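Local atomic coordinates of putative laminarinase (PDB entry 2W39), a protein that probably hydrolyses beta-1,3-linked glucans such as laminarin, acting as a secreted family 16 glycoside hydrolase of a white-rot fungus. Residues N43-S48 with L52-D57; D109-G114 with C155-D160; E120-Q125 with A261-G266; A1-E6 with Y80-A85. One frame throughout, in Å; residues are numbered along the deposited sequence. Where two conformers were deposited one is given.

Contact 1. Residues N43-S48 with L52-D57; sequences NLTYAS and LILRAD. With NAG (2-acetamido-2-deoxy-beta-D-glucopyranose), chain C.
R55 places its CG between backbone N and carbonyl carbon (chi1 58°) and bends again at chi3, folding its chain back across the hairpin to the start of the opposite strand, while N43 swings CG away from its own N (chi1 -154°) and brings its amide to the same place. In the conformer described, one of two modelled, R55 NH2 donates to N43 O at 2.9 Å, with the oxygen near the guanidinium plane. The same conformer crowds O6 of the N-acetylglucosamine that N43 ND2 carries, so a bond from this arginine to the sugar is doubtful. I53 CG2 covers one face of the guanidinium. The sugar leans on Y46 as well: its C5 sits over the ring centre, 3.8 Å from Y46 CG.

The backbones form an antiparallel beta hairpin. Y46 and I53 are a hydrogen-bonded pair, I53 N reaching Y46 O at 2.7 Å, and R55 N donates to L44 O at 2.8 Å. L44 CD2 rests on the chain beyond, 3.6 Å from D57 N. On the face away from the sugar A47 CB touches L52 CD1 at 3.6 Å, and T45 and L54 lie side by side, with T45 OG1 hydrogen-bonded to H20. N43, just past helix 36-41, closes it with a Schellman motif, leading into the hairpin. Strand 51-55 pairs on its other edge with 288-297, and L54 packs against V72, I74 and I249 of strands 69-76 and 246-253 in the second sheet, while helix 14-17 covers A47 and L52.

Contact 2. Residues D109-G114 with C155-D160; sequences DWPNGG and CDVNTD. With BGC (beta-D-glucopyranose), chain B.
A cis peptide bond joins W110 to P111, and it folds the proline back under the tryptophan beside it: P111 CB lies over the centre of one face of the indole, while a glucose occupies the opposite face. V157, at the start of the facing helix, meets both rings. Its CG2 is 3.6 Å from P111 CG and 4.1 Å from W110 CH2, and its CG1 comes near the same six-membered end of the indole. The methyls approach that ring at a slant, so the contact is a small apolar touch of 127 Å² with no hydrogen bond between the segments.

W110 holds CG anti to its backbone N (chi1 -169°), which spreads the indole beneath the sugar. O4 of the glucose is 3.5 Å from W110 CD2, and C5 is 3.7 Å from W110 CD1, so the sugar lies over the indole face, as pyranoses commonly do on aromatic platforms in glycan-binding sites. This sugar is the non-reducing unit of a beta-1,3-linked disaccharide in the -2 site of the family 16 beta-sandwich, and R73 also binds it. The platform stands on the loop between strands 98-105 and 115-120; W110 NE1 donates to E115 OE1, which helps to fix the indole within its plane, and P111 opens a type I turn that runs to G114.

On the other side V157 begins helix 157-160 and also touches N162, another residue of the sugar pocket. D156 is the N-cap of this helix. N158 N donates to D156 OD1 at 3.0 Å, and T159 OG1 to D156 OD2 at 2.8 Å, each meeting its oxygen from above the carboxylate plane.

Contact 3. Residues E120-Q125 with A261-G266; sequences EGVNDQ and ASIFNG. With BGC (beta-D-glucopyranose), chain D; LGC (D-glucono-1,5-lactone), chain E.
I263, on helix 261-266, turns CG2 to the loop after strand 115-120, where it meets V122 CG2 at 3.9 Å and N123 ND2 at 3.8 Å. Both side chains cross it at about a right angle. The carbonyl of I263 is engaged too: a water donates to I263 O at 2.7 Å and accepts from N123 ND2 at 3.1 Å, bridging helix and loop.

F264 follows with CG anti to its backbone N (chi1 -178°), which carries the ring past the side of N123. N123 OD1 approaches the ring edge near its plane, 3.6 Å from F264 CD1, with the amide and ring planes 74° apart, and N123 ND2 lies 3.6 Å from F264 CA. The phenyl also packs on C273 and Y276 of helix 273-279 and on C269, whose disulfide runs to C96.

The loop partner is a type I' turn from V122 to Q125, in which Q125 NE2 reaches back to N123 O. Two residues before this turn, E120 does not touch the helix but enters the sugar site: in the glucose model, one of two overlapping ones, E120 OE2 is 2.6 Å from O1. W257 touches E120, V122 and I263.

The amide of N123 has a partner at each end, G97 N giving to OD1 and ND2 giving to A258 O besides the water. This fixes which way the amide is turned; its oxygen then faces the weakly positive hydrogens of the phenyl edge, and its nitrogen faces the helix backbone, so a buried amide is satisfied beside the apolar side chains of V122, I263 and F264.

Contact 4. Residues A1-E6 with Y80-A85; sequences ATYHLE and YTTHVA
Y3 and V84 meet ring to methyl. Y3 sets CG beside its backbone N (chi1 -58°), which directs the phenol at strand 83-89, and V84 holds CG1 anti to N (chi1 -178°), leaving CG2 as the branch that faces the ring. That methyl lies 3.7 Å from the centroid of the Y3 ring, 15° off its normal, a CH-pi contact over the face; its nearest ring atoms, Y3 CD2 and CE2, are each 3.6 Å from V84 CG2. T82 comes to the ring edge instead, with CG2 4.2 Å from Y3 CE1. The ring's hydroxyl, Y3 OH, is hydrogen-bonded to E190 of strand 185-191.

Farther along, E6 extends CG away from its N, to the edge of the Y80 ring, 4.3 Å from Y80 CE1, and a bend at chi2 turns its carboxylate to K78, while Y80 OH goes to D7. H83 turns the other way from Y3: H83 ND1 donates to T81 O at 2.8 Å, and Y80 CB covers one face of the imidazole.

No backbone hydrogen bond joins the two segments. Strands 2-9 and 83-89 each pair with 288-297, and these side chains meet across one antiparallel sheet of the beta-sandwich fold of family 16 glycoside hydrolases.

How the contacts relate
Contacts 2 and 3 flank the bound disaccharide from two loops: W110 lies under the -2 glucose and E120 reaches the -1 sugar. Their centres are 23 Å apart, and their segments alternate along the chain. Contacts 1 and 4 belong to the other sheet of the sandwich, which does not hold these sugars; their centres are 27 Å apart, and contact 1 is nested in the chain loop that contact 4 closes. Strand 288-297 pairs with a strand of each. The side chain of L54 in contact 1 is about 13 Å from the bound glucose; the N-glycan lies on the other face of that hairpin. Contacts 3 and 4 are farthest apart, 33 Å between centres.

Contact 1. Residues N43-S48 with L52-D57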
# COMPACT_ATOMS: atom_id res chain seq x y z
N ASN A 43 19.15 7.83 6.99
CA ASN A 43 18.65 6.57 7.55
C ASN A 43 17.13 6.48 7.54
O ASN A 43 16.52 5.86 8.43
CB ASN A 43 19.24 6.27 8.93
CG ASN A 43 19.27 4.77 9.25
OD1 ASN A 43 19.30 3.92 8.36
ND2 ASN A 43 19.28 4.47 10.56
N LEU A 44 16.53 7.07 6.52
CA LEU A 44 15.10 6.91 6.29
C LEU A 44 14.79 5.66 5.49
O LEU A 44 13.68 5.12 5.54
CB LEU A 44 14.53 8.14 5.60
CG LEU A 44 14.76 9.44 6.38
CD1 LEU A 44 14.21 10.60 5.61
CD2 LEU A 44 14.16 9.38 7.79
N THR A 45 15.79 5.20 4.74
CA THR A 45 15.74 3.89 4.10
C THR A 45 16.94 3.12 4.61
O THR A 45 18.06 3.65 4.62
CB THR A 45 15.81 4.02 2.58
OG1 THR A 45 14.61 4.67 2.16
CG2 THR A 45 15.93 2.66 1.87
N TYR A 46 16.70 1.88 5.03
CA TYR A 46 17.74 1.01 5.55
C TYR A 46 17.47 -0.33 4.89
O TYR A 46 16.38 -0.87 5.02
CB TYR A 46 17.61 0.93 7.07
CG TYR A 46 18.56 -0.03 7.74
CD1 TYR A 46 19.87 0.34 8.00
CD2 TYR A 46 18.14 -1.30 8.13
CE1 TYR A 46 20.76 -0.53 8.62
CE2 TYR A 46 19.02 -2.18 8.75
CZ TYR A 46 20.32 -1.78 8.99
OH TYR A 46 21.22 -2.63 9.61
N ALA A 47 18.44 -0.87 4.15
CA ALA A 47 18.18 -2.04 3.27
C ALA A 47 19.37 -2.97 3.31
O ALA A 47 20.34 -2.81 2.54
CB ALA A 47 17.88 -1.59 1.83
N SER A 48 19.29 -3.96 4.21
CA SER A 48 20.41 -4.86 4.51
C SER A 48 19.96 -6.16 5.22
O SER A 48 19.02 -6.15 6.02
CB SER A 48 21.44 -4.13 5.38
OG SER A 48 22.67 -4.83 5.43
N LEU A 52 14.12 -4.52 4.93
CA LEU A 52 14.00 -3.19 4.36
C LEU A 52 13.18 -2.36 5.33
O LEU A 52 12.03 -2.72 5.64
CB LEU A 52 13.31 -3.24 3.00
CG LEU A 52 13.02 -1.89 2.35
CD1 LEU A 52 14.27 -1.25 1.82
CD2 LEU A 52 11.93 -1.99 1.25
N ILE A 53 13.77 -1.26 5.79
CA ILE A 53 13.03 -0.28 6.58
C ILE A 53 12.84 0.98 5.75
O ILE A 53 13.80 1.49 5.13
CB ILE A 53 13.79 0.12 7.87
CG1 ILE A 53 14.15 -1.09 8.74
CG2 ILE A 53 13.06 1.23 8.65
CD1 ILE A 53 12.98 -1.85 9.18
N LEU A 54 11.60 1.48 5.73
CA LEU A 54 11.25 2.75 5.09
C LEU A 54 10.55 3.54 6.17
O LEU A 54 9.53 3.10 6.68
CB LEU A 54 10.28 2.56 3.92
CG LEU A 54 10.74 1.58 2.83
CD1 LEU A 54 9.59 1.32 1.87
CD2 LEU A 54 12.00 2.08 2.10
N ARG A 55 11.09 4.70 6.55
CA ARG A 55 10.60 5.41 7.73
C ARG A 55 10.48 6.91 7.53
O ARG A 55 11.11 7.50 6.65
CB ARG A 55 11.48 5.12 8.96
CG ARG A 55 12.95 5.51 8.77
CD ARG A 55 13.73 5.73 10.07
NE ARG A 55 13.82 4.55 10.93
CZ ARG A 55 14.76 3.60 10.88
NH1 ARG A 55 14.68 2.63 11.77
NH2 ARG A 55 15.76 3.57 9.96
N ALA A 56 9.67 7.52 8.40
CA ALA A 56 9.61 8.96 8.57
C ALA A 56 10.74 9.48 9.42
O ALA A 56 11.22 8.79 10.32
CB ALA A 56 8.31 9.31 9.28
N ASP A 57 11.14 10.72 9.18
CA ASP A 57 11.96 11.45 10.14
C ASP A 57 11.22 11.51 11.48
O ASP A 57 10.04 11.91 11.54
CB ASP A 57 12.19 12.85 9.54
CG ASP A 57 12.91 13.82 10.49
OD1 ASP A 57 12.55 13.87 11.69
OD2 ASP A 57 13.78 14.57 9.99
C1 NAG C . 19.45 3.06 10.87
C2 NAG C . 20.30 2.97 12.16
C3 NAG C . 20.28 1.56 12.76
C4 NAG C . 18.88 0.96 12.79
C5 NAG C . 18.25 1.07 11.40
C6 NAG C . 16.86 0.43 11.35
C7 NAG C . 22.44 4.20 12.49
C8 NAG C . 23.86 4.29 12.02
N2 NAG C . 21.68 3.31 11.84
O3 NAG C . 20.81 1.57 14.07
O4 NAG C . 18.96 -0.39 13.19
O5 NAG C . 18.18 2.45 11.06
O6 NAG C . 15.96 1.10 12.21
O7 NAG C . 22.05 4.92 13.41

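Contact 2. Residues D109-G114 with C155-D160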
# COMPACT_ATOMS: atom_id res chain seq x y z
N ASP A 109 -0.23 8.02 -16.85
CA ASP A 109 -1.53 8.20 -17.50
C ASP A 109 -2.71 8.07 -16.52
O ASP A 109 -3.83 7.79 -16.94
CB ASP A 109 -1.70 7.26 -18.69
CG ASP A 109 -1.66 5.80 -18.31
OD1 ASP A 109 -1.58 5.44 -17.11
OD2 ASP A 109 -1.75 5.00 -19.27
N TRP A 110 -2.46 8.33 -15.24
CA TRP A 110 -3.46 8.14 -14.20
C TRP A 110 -4.72 8.98 -14.51
O TRP A 110 -4.60 10.14 -14.89
CB TRP A 110 -2.87 8.52 -12.84
CG TRP A 110 -3.74 8.12 -11.68
CD1 TRP A 110 -3.64 6.97 -10.94
CD2 TRP A 110 -4.85 8.85 -11.14
NE1 TRP A 110 -4.62 6.94 -9.98
CE2 TRP A 110 -5.38 8.07 -10.08
CE3 TRP A 110 -5.46 10.07 -11.46
CZ2 TRP A 110 -6.48 8.49 -9.32
CZ3 TRP A 110 -6.55 10.48 -10.69
CH2 TRP A 110 -7.06 9.68 -9.65
N PRO A 111 -5.93 8.42 -14.32
CA PRO A 111 -6.27 7.09 -13.80
C PRO A 111 -6.44 6.04 -14.89
O PRO A 111 -6.90 4.94 -14.60
CB PRO A 111 -7.62 7.35 -13.16
CG PRO A 111 -8.27 8.31 -14.11
CD PRO A 111 -7.15 9.22 -14.58
N ASN A 112 -6.11 6.38 -16.15
CA ASN A 112 -6.45 5.52 -17.28
C ASN A 112 -5.66 4.24 -17.37
O ASN A 112 -6.07 3.32 -18.07
CB ASN A 112 -6.32 6.31 -18.58
CG ASN A 112 -7.33 7.42 -18.67
OD1 ASN A 112 -8.37 7.38 -18.02
ND2 ASN A 112 -7.02 8.43 -19.47
N GLY A 113 -4.51 4.17 -16.69
CA GLY A 113 -3.77 2.91 -16.59
C GLY A 113 -4.09 2.12 -15.34
O GLY A 113 -3.47 1.08 -15.08
N GLY A 114 -5.06 2.60 -14.57
CA GLY A 114 -5.52 1.91 -13.37
C GLY A 114 -4.65 2.19 -12.15
O GLY A 114 -3.54 2.73 -12.22
N CYS A 155 -15.74 2.06 -9.67
CA CYS A 155 -14.28 2.27 -9.64
C CYS A 155 -13.83 3.53 -10.37
O CYS A 155 -12.68 3.95 -10.21
CB CYS A 155 -13.53 1.09 -10.26
SG CYS A 155 -14.06 -0.56 -9.71
N ASP A 156 -14.71 4.10 -11.20
CA ASP A 156 -14.40 5.24 -12.04
C ASP A 156 -14.23 6.49 -11.19
O ASP A 156 -15.21 7.00 -10.62
CB ASP A 156 -15.55 5.45 -13.04
CG ASP A 156 -15.43 6.71 -13.86
OD1 ASP A 156 -14.31 7.26 -14.00
OD2 ASP A 156 -16.48 7.16 -14.40
N VAL A 157 -13.01 7.02 -11.16
CA VAL A 157 -12.73 8.17 -10.29
C VAL A 157 -13.49 9.43 -10.71
O VAL A 157 -13.71 10.33 -9.89
CB VAL A 157 -11.23 8.47 -10.19
CG1 VAL A 157 -10.46 7.24 -9.70
CG2 VAL A 157 -10.68 8.91 -11.52
N ASN A 158 -13.88 9.49 -11.98
CA ASN A 158 -14.58 10.63 -12.57
C ASN A 158 -16.04 10.75 -12.12
O ASN A 158 -16.65 11.82 -12.24
CB ASN A 158 -14.52 10.54 -14.10
CG ASN A 158 -13.08 10.45 -14.64
OD1 ASN A 158 -12.68 9.44 -15.25
ND2 ASN A 158 -12.31 11.50 -14.41
N THR A 159 -16.60 9.64 -11.63
CA THR A 159 -18.03 9.60 -11.27
C THR A 159 -18.31 9.04 -9.86
O THR A 159 -19.49 8.98 -9.45
CB THR A 159 -18.87 8.81 -12.32
OG1 THR A 159 -18.39 7.46 -12.42
CG2 THR A 159 -18.83 9.48 -13.71
N ASP A 160 -17.25 8.75 -9.10
CA ASP A 160 -17.37 8.37 -7.68
C ASP A 160 -16.78 9.39 -6.67
O ASP A 160 -17.19 9.43 -5.50
CB ASP A 160 -16.84 6.94 -7.40
CG ASP A 160 -15.32 6.78 -7.63
OD1 ASP A 160 -14.56 7.76 -7.49
OD2 ASP A 160 -14.89 5.65 -7.93
C2 BGC B . -3.58 11.00 -6.78
C3 BGC B . -3.49 11.32 -8.26
C4 BGC B . -2.20 10.81 -8.89
C5 BGC B . -2.00 9.33 -8.56
C6 BGC B . -0.64 8.79 -9.03
C1 BGC B . -3.35 9.51 -6.56
O2 BGC B . -4.88 11.36 -6.30
O3 BGC B . -3.57 12.74 -8.45
O4 BGC B . -2.26 10.99 -10.32
O5 BGC B . -2.09 9.15 -7.14
O6 BGC B . 0.44 9.32 -8.24

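Contact 3. Residues E120-Q125 with A261-G266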
# COMPACT_ATOMS: atom_id res chain seq x y z
N GLU A 120 -3.56 0.04 2.51
CA GLU A 120 -3.79 1.49 2.61
C GLU A 120 -4.72 1.82 3.75
O GLU A 120 -5.73 1.14 3.97
CB GLU A 120 -4.44 2.03 1.33
CG GLU A 120 -4.35 3.56 1.25
CD GLU A 120 -5.06 4.18 0.07
OE1 GLU A 120 -5.82 3.49 -0.64
OE2 GLU A 120 -4.84 5.40 -0.14
N GLY A 121 -4.41 2.89 4.47
CA GLY A 121 -5.33 3.47 5.44
C GLY A 121 -4.75 4.76 5.97
O GLY A 121 -3.73 5.25 5.47
N VAL A 122 -5.44 5.32 6.96
CA VAL A 122 -5.03 6.59 7.54
C VAL A 122 -5.23 6.59 9.04
O VAL A 122 -6.17 5.98 9.56
CB VAL A 122 -5.83 7.79 6.93
CG1 VAL A 122 -5.58 7.91 5.45
CG2 VAL A 122 -7.32 7.68 7.22
N ASN A 123 -4.36 7.33 9.72
CA ASN A 123 -4.59 7.67 11.13
C ASN A 123 -4.87 6.47 12.00
O ASN A 123 -5.69 6.56 12.93
CB ASN A 123 -5.71 8.71 11.26
CG ASN A 123 -5.40 9.98 10.49
OD1 ASN A 123 -4.27 10.45 10.52
ND2 ASN A 123 -6.40 10.55 9.83
N ASP A 124 -4.20 5.36 11.72
CA ASP A 124 -4.31 4.13 12.51
C ASP A 124 -5.70 3.48 12.46
O ASP A 124 -6.01 2.62 13.28
CB ASP A 124 -3.85 4.37 13.97
CG ASP A 124 -2.40 4.78 14.05
OD1 ASP A 124 -1.59 4.34 13.21
OD2 ASP A 124 -2.04 5.55 14.98
N GLN A 125 -6.52 3.86 11.50
CA GLN A 125 -7.89 3.35 11.46
C GLN A 125 -8.03 2.05 10.70
O GLN A 125 -8.20 2.02 9.48
CB GLN A 125 -8.83 4.41 10.87
CG GLN A 125 -8.85 5.70 11.66
CD GLN A 125 -9.24 5.48 13.10
OE1 GLN A 125 -10.40 5.20 13.39
NE2 GLN A 125 -8.28 5.62 14.00
N ALA A 261 -9.97 17.37 8.63
CA ALA A 261 -10.22 17.51 10.06
C ALA A 261 -11.20 16.47 10.60
O ALA A 261 -10.96 15.88 11.64
CB ALA A 261 -10.68 18.91 10.38
N SER A 262 -12.29 16.23 9.88
CA SER A 262 -13.28 15.27 10.36
C SER A 262 -12.68 13.87 10.52
O SER A 262 -13.03 13.14 11.45
CB SER A 262 -14.50 15.25 9.43
OG SER A 262 -14.18 14.73 8.16
N ILE A 263 -11.77 13.53 9.61
CA ILE A 263 -11.13 12.22 9.58
C ILE A 263 -10.03 12.14 10.66
O ILE A 263 -10.00 11.20 11.44
CB ILE A 263 -10.60 11.92 8.14
CG1 ILE A 263 -11.79 11.92 7.16
CG2 ILE A 263 -9.80 10.62 8.06
CD1 ILE A 263 -11.43 11.73 5.70
N PHE A 264 -9.17 13.14 10.70
CA PHE A 264 -8.06 13.20 11.65
C PHE A 264 -8.58 13.29 13.09
O PHE A 264 -8.23 12.47 13.94
CB PHE A 264 -7.17 14.38 11.30
CG PHE A 264 -5.95 14.54 12.17
CD1 PHE A 264 -4.82 13.73 11.98
CD2 PHE A 264 -5.90 15.53 13.15
CE1 PHE A 264 -3.68 13.89 12.77
CE2 PHE A 264 -4.77 15.69 13.94
CZ PHE A 264 -3.66 14.87 13.76
N ASN A 265 -9.44 14.28 13.36
CA ASN A 265 -10.02 14.40 14.70
C ASN A 265 -10.97 13.26 15.02
O ASN A 265 -11.06 12.85 16.18
CB ASN A 265 -10.71 15.75 14.89
CG ASN A 265 -9.75 16.93 14.80
OD1 ASN A 265 -8.62 16.89 15.31
ND2 ASN A 265 -10.20 17.98 14.14
N GLY A 266 -11.65 12.74 14.00
CA GLY A 266 -12.55 11.59 14.16
C GLY A 266 -11.84 10.34 14.64
O GLY A 266 -12.45 9.46 15.26
C2 BGC D . -5.02 7.55 -4.22
C3 BGC D . -3.60 7.82 -4.71
C4 BGC D . -2.64 7.64 -3.55
C5 BGC D . -2.66 6.15 -3.20
C6 BGC D . -1.65 5.82 -2.11
C1 BGC D . -5.17 6.38 -3.23
O1 BGC D . -5.91 6.82 -2.08
O2 BGC D . -5.89 7.34 -5.35
O3 BGC D . -3.49 9.14 -5.27
O4 BGC D . -1.32 8.06 -3.89
O5 BGC D . -3.96 5.74 -2.77
O6 BGC D . -2.21 6.13 -0.83
C1 LGC E . -5.13 6.44 -3.78
C2 LGC E . -4.90 7.64 -4.65
O5 LGC E . -4.03 5.68 -3.17
O1 LGC E . -6.27 6.07 -3.55
O2 LGC E . -5.58 7.49 -5.91
C3 LGC E . -3.41 7.91 -4.84
O3 LGC E . -3.20 9.27 -5.25
C4 LGC E . -2.65 7.62 -3.54
O4 LGC E . -1.31 8.10 -3.60
C5 LGC E . -2.67 6.11 -3.34
C6 LGC E . -1.87 5.59 -2.14
O6 LGC E . -2.26 6.22 -0.91
O HOH W 1 -8.91 8.90 10.42

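Contact 4. Residues A1-E6 with Y80-A85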
# COMPACT_ATOMS: atom_id res chain seq x y z
N ALA A 1 -4.23 -19.79 -10.97
CA ALA A 1 -3.25 -20.17 -12.03
C ALA A 1 -1.85 -20.40 -11.46
O ALA A 1 -1.54 -19.98 -10.34
CB ALA A 1 -3.21 -19.13 -13.15
N THR A 2 -1.00 -21.06 -12.24
CA THR A 2 0.40 -21.28 -11.88
C THR A 2 1.26 -20.15 -12.42
O THR A 2 1.13 -19.74 -13.57
CB THR A 2 0.90 -22.65 -12.41
OG1 THR A 2 0.15 -23.69 -11.79
CG2 THR A 2 2.36 -22.87 -12.10
N TYR A 3 2.15 -19.65 -11.56
CA TYR A 3 3.06 -18.57 -11.93
C TYR A 3 4.45 -18.94 -11.43
O TYR A 3 4.60 -19.80 -10.54
CB TYR A 3 2.64 -17.23 -11.30
CG TYR A 3 1.27 -16.73 -11.63
CD1 TYR A 3 1.07 -15.79 -12.65
CD2 TYR A 3 0.15 -17.15 -10.92
CE1 TYR A 3 -0.19 -15.30 -12.93
CE2 TYR A 3 -1.12 -16.66 -11.20
CZ TYR A 3 -1.27 -15.75 -12.22
OH TYR A 3 -2.52 -15.25 -12.53
N HIS A 4 5.45 -18.25 -11.96
CA HIS A 4 6.84 -18.52 -11.61
C HIS A 4 7.54 -17.22 -11.25
O HIS A 4 7.20 -16.14 -11.76
CB HIS A 4 7.56 -19.25 -12.75
CG HIS A 4 6.93 -20.56 -13.05
ND1 HIS A 4 5.94 -20.71 -14.01
CD2 HIS A 4 7.05 -21.76 -12.44
CE1 HIS A 4 5.53 -21.98 -14.01
NE2 HIS A 4 6.20 -22.63 -13.07
N LEU A 5 8.55 -17.33 -10.41
CA LEU A 5 9.23 -16.16 -9.89
C LEU A 5 9.78 -15.28 -11.00
O LEU A 5 10.42 -15.78 -11.94
CB LEU A 5 10.35 -16.61 -8.97
CG LEU A 5 11.01 -15.57 -8.08
CD1 LEU A 5 9.99 -14.94 -7.10
CD2 LEU A 5 12.16 -16.24 -7.34
N GLU A 6 9.53 -13.99 -10.87
CA GLU A 6 9.99 -12.96 -11.81
C GLU A 6 10.99 -12.02 -11.12
O GLU A 6 11.97 -11.60 -11.73
CB GLU A 6 8.77 -12.20 -12.36
CG GLU A 6 9.06 -11.01 -13.26
CD GLU A 6 9.77 -11.37 -14.55
OE1 GLU A 6 9.77 -12.54 -14.97
OE2 GLU A 6 10.32 -10.44 -15.17
N TYR A 80 4.41 -4.19 -14.63
CA TYR A 80 3.74 -5.48 -14.58
C TYR A 80 2.33 -5.38 -15.11
O TYR A 80 1.65 -4.37 -14.91
CB TYR A 80 3.72 -6.04 -13.13
CG TYR A 80 5.10 -6.13 -12.55
CD1 TYR A 80 5.92 -7.22 -12.83
CD2 TYR A 80 5.62 -5.08 -11.78
CE1 TYR A 80 7.22 -7.28 -12.36
CE2 TYR A 80 6.92 -5.13 -11.31
CZ TYR A 80 7.72 -6.24 -11.58
OH TYR A 80 9.00 -6.28 -11.10
N THR A 81 1.88 -6.45 -15.76
CA THR A 81 0.49 -6.56 -16.21
C THR A 81 -0.15 -7.75 -15.47
O THR A 81 -0.56 -7.59 -14.32
CB THR A 81 0.37 -6.64 -17.75
OG1 THR A 81 1.13 -7.77 -18.22
CG2 THR A 81 0.89 -5.34 -18.39
N THR A 82 -0.23 -8.92 -16.11
CA THR A 82 -0.69 -10.12 -15.43
C THR A 82 0.44 -10.66 -14.55
O THR A 82 1.53 -10.98 -15.03
CB THR A 82 -1.17 -11.15 -16.44
OG1 THR A 82 -2.35 -10.62 -17.05
CG2 THR A 82 -1.49 -12.48 -15.78
N HIS A 83 0.20 -10.70 -13.23
CA HIS A 83 1.25 -11.07 -12.30
C HIS A 83 0.65 -11.31 -10.93
O HIS A 83 -0.53 -11.00 -10.69
CB HIS A 83 2.32 -9.97 -12.20
CG HIS A 83 1.87 -8.73 -11.48
ND1 HIS A 83 0.93 -7.86 -12.00
CD2 HIS A 83 2.27 -8.18 -10.31
CE1 HIS A 83 0.77 -6.84 -11.17
NE2 HIS A 83 1.57 -7.01 -10.13
N VAL A 84 1.49 -11.85 -10.05
CA VAL A 84 1.18 -11.92 -8.62
C VAL A 84 2.29 -11.21 -7.86
O VAL A 84 3.47 -11.44 -8.13
CB VAL A 84 1.06 -13.38 -8.12
CG1 VAL A 84 0.70 -13.42 -6.65
CG2 VAL A 84 0.02 -14.14 -8.93
N ALA A 85 1.92 -10.35 -6.91
CA ALA A 85 2.89 -9.68 -6.04
C ALA A 85 2.60 -10.08 -4.60
O ALA A 85 1.45 -10.02 -4.16
CB ALA A 85 2.80 -8.14 -6.19